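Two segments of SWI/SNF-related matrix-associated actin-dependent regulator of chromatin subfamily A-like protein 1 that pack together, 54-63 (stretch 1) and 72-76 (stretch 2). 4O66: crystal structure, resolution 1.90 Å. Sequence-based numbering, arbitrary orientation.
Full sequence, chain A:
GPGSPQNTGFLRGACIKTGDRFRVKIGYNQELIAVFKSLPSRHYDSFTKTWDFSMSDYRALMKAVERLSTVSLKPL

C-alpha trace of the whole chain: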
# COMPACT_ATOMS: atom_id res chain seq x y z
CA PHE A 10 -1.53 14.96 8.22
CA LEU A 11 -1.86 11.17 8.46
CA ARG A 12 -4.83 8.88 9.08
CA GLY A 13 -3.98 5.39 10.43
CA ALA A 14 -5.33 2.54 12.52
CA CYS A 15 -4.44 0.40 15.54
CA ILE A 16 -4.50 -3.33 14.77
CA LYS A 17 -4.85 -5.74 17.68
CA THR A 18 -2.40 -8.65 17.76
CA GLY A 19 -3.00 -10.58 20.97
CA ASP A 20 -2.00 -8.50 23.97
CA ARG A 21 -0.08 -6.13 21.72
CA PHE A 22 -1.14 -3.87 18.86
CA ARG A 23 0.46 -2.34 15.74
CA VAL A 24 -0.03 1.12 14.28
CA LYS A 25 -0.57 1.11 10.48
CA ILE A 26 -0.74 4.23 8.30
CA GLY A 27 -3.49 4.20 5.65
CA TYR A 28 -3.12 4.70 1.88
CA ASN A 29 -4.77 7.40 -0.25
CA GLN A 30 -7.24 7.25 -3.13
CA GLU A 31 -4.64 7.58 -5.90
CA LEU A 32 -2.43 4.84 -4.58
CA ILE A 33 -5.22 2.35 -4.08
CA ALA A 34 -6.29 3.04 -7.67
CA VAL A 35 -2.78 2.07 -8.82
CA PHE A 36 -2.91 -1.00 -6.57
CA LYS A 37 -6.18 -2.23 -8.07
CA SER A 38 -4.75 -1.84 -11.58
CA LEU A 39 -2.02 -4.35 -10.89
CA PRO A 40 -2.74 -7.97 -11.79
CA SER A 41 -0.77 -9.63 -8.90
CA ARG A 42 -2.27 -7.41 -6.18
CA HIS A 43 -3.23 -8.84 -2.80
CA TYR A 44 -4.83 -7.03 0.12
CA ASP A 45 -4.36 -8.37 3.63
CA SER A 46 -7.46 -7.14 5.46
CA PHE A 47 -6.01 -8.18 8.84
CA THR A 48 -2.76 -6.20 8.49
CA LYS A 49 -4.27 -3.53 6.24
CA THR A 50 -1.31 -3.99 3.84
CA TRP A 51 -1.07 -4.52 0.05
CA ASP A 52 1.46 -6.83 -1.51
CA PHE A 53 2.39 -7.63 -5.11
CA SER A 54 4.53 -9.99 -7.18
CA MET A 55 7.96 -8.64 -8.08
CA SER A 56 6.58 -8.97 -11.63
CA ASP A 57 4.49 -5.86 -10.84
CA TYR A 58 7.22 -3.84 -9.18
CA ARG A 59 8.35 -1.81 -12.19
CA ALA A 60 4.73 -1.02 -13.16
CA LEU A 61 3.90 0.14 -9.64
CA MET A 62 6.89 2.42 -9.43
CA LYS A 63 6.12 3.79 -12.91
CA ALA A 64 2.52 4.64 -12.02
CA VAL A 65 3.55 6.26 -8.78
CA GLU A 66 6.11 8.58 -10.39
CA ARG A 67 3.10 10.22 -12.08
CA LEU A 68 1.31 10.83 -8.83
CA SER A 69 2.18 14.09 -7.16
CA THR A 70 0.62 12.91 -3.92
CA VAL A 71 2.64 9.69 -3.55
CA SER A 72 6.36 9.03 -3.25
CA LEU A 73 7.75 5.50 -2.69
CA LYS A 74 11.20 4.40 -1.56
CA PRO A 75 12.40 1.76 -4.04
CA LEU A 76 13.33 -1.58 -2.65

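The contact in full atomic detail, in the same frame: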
# COMPACT_ATOMS: atom_id res chain seq x y z
N SER A 54 3.40 -9.29 -6.60
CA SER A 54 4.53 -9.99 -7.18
C SER A 54 5.63 -8.99 -7.57
O SER A 54 5.36 -7.85 -7.93
CB SER A 54 4.11 -10.82 -8.42
OG SER A 54 5.20 -11.58 -8.93
N MET A 55 6.88 -9.42 -7.48
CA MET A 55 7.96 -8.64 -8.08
C MET A 55 7.70 -8.36 -9.57
O MET A 55 8.17 -7.36 -10.12
CB MET A 55 9.28 -9.38 -7.87
CG MET A 55 9.92 -9.16 -6.50
SD MET A 55 10.13 -7.41 -6.02
CE MET A 55 11.16 -6.77 -7.33
N SER A 56 6.93 -9.21 -10.23
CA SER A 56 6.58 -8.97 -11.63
C SER A 56 5.82 -7.64 -11.82
O SER A 56 5.86 -7.06 -12.90
CB SER A 56 5.76 -10.13 -12.16
OG SER A 56 4.42 -10.06 -11.69
N ASP A 57 5.18 -7.14 -10.76
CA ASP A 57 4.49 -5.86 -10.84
C ASP A 57 5.25 -4.69 -10.30
O ASP A 57 4.72 -3.59 -10.31
CB ASP A 57 3.14 -5.90 -10.12
CG ASP A 57 2.06 -6.52 -10.95
OD1 ASP A 57 2.24 -6.58 -12.20
OD2 ASP A 57 1.04 -6.94 -10.35
N TYR A 58 6.48 -4.90 -9.85
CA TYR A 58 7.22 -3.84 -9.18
C TYR A 58 7.48 -2.65 -10.07
O TYR A 58 7.22 -1.50 -9.68
CB TYR A 58 8.55 -4.39 -8.62
CG TYR A 58 9.45 -3.32 -8.01
CD1 TYR A 58 9.08 -2.64 -6.85
CD2 TYR A 58 10.67 -3.00 -8.59
CE1 TYR A 58 9.87 -1.70 -6.29
CE2 TYR A 58 11.49 -2.04 -8.05
CZ TYR A 58 11.08 -1.39 -6.89
OH TYR A 58 11.88 -0.43 -6.32
N ARG A 59 7.99 -2.90 -11.28
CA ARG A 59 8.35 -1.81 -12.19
C ARG A 59 7.10 -0.99 -12.58
O ARG A 59 7.14 0.23 -12.60
CB ARG A 59 9.09 -2.35 -13.43
CG ARG A 59 9.70 -1.27 -14.34
CD ARG A 59 10.62 -1.85 -15.41
N ALA A 60 5.99 -1.67 -12.82
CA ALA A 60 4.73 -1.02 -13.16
C ALA A 60 4.23 -0.15 -12.02
O ALA A 60 3.80 0.98 -12.26
CB ALA A 60 3.67 -2.05 -13.51
N LEU A 61 4.30 -0.65 -10.79
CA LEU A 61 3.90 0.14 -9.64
C LEU A 61 4.70 1.42 -9.53
O LEU A 61 4.14 2.52 -9.34
CB LEU A 61 4.06 -0.68 -8.36
CG LEU A 61 3.52 -0.07 -7.06
CD1 LEU A 61 2.86 -1.14 -6.26
CD2 LEU A 61 4.64 0.48 -6.22
N MET A 62 6.02 1.30 -9.67
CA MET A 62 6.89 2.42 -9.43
C MET A 62 6.68 3.46 -10.54
O MET A 62 6.72 4.68 -10.29
CB MET A 62 8.34 1.93 -9.35
CG MET A 62 8.66 1.13 -8.10
SD MET A 62 8.39 2.04 -6.55
CE MET A 62 9.88 2.99 -6.40
N LYS A 63 6.41 2.96 -11.74
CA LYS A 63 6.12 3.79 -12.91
C LYS A 63 4.82 4.56 -12.77
O LYS A 63 4.75 5.72 -13.14
CB LYS A 63 6.09 2.94 -14.18
CG LYS A 63 5.78 3.72 -15.46
CD LYS A 63 6.09 2.86 -16.68
CE LYS A 63 5.33 3.31 -17.92
NZ LYS A 63 5.64 2.41 -19.05
N SER A 72 4.95 9.26 -2.99
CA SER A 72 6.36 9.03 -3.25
C SER A 72 6.81 7.73 -2.58
O SER A 72 6.62 7.60 -1.38
CB SER A 72 7.19 10.21 -2.74
OG SER A 72 8.55 9.85 -2.59
N LEU A 73 7.37 6.77 -3.32
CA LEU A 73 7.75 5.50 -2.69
C LEU A 73 9.24 5.22 -2.76
O LEU A 73 9.85 5.32 -3.80
CB LEU A 73 7.00 4.32 -3.31
CG LEU A 73 5.49 4.21 -3.16
CD1 LEU A 73 5.01 2.95 -3.79
CD2 LEU A 73 5.10 4.22 -1.67
N LYS A 74 9.83 4.89 -1.62
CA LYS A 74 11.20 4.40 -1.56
C LYS A 74 11.31 3.07 -2.30
O LYS A 74 10.61 2.11 -1.95
CB LYS A 74 11.63 4.22 -0.09
CG LYS A 74 13.12 4.14 0.17
N PRO A 75 12.19 3.00 -3.32
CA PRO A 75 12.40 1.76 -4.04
C PRO A 75 12.99 0.70 -3.12
O PRO A 75 13.69 1.00 -2.17
CB PRO A 75 13.40 2.15 -5.14
CG PRO A 75 14.11 3.30 -4.61
CD PRO A 75 13.09 4.06 -3.80
N LEU A 76 12.67 -0.55 -3.37
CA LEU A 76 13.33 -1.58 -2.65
C LEU A 76 14.69 -1.79 -3.27
O LEU A 76 15.55 -2.33 -2.61
CB LEU A 76 12.51 -2.86 -2.63
CG LEU A 76 11.78 -3.26 -3.91
CD1 LEU A 76 12.72 -3.91 -4.88
CD2 LEU A 76 10.69 -4.21 -3.59

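A chain terminus without regular structure can still pack closely when its side chains fit the relief of a neighbouring helix, and the last residues of this chain illustrate the principle. The helix that begins at Tyr 58 offers residues spaced three and four apart, Tyr 58, Leu 61 and Met 62, and Met 55 from the preceding 3-10 segment extends the same surface. Against it, Leu 73 points toward the helix and meets Leu 61, CD1 to CD2 at 3.5 Å. Met 62 sets out sideways; all three of its chi angles are m, and its end comes nearer the extended segment. Met 62 CE lies 3.5 Å from Leu 73 O and 3.8 Å from Pro 75 CB, so the methyl fills the hollow between these residues.

The closing bump is Leu 76, which loses the most surface here. Leu 76 CD1 sits over one face of the Tyr 58 ring, 3.9 Å from the centroid in a CH-pi contact, and Leu 76 CD2 reaches Met 55 SD at 4.1 Å. Pro 75 CA lies at the ring edge, 3.2 Å from Tyr 58 OH. The one hydrogen bond across the contact is weak: Leu 76 N donates to Tyr 58 OH, 3.1 Å with an angle of 132°.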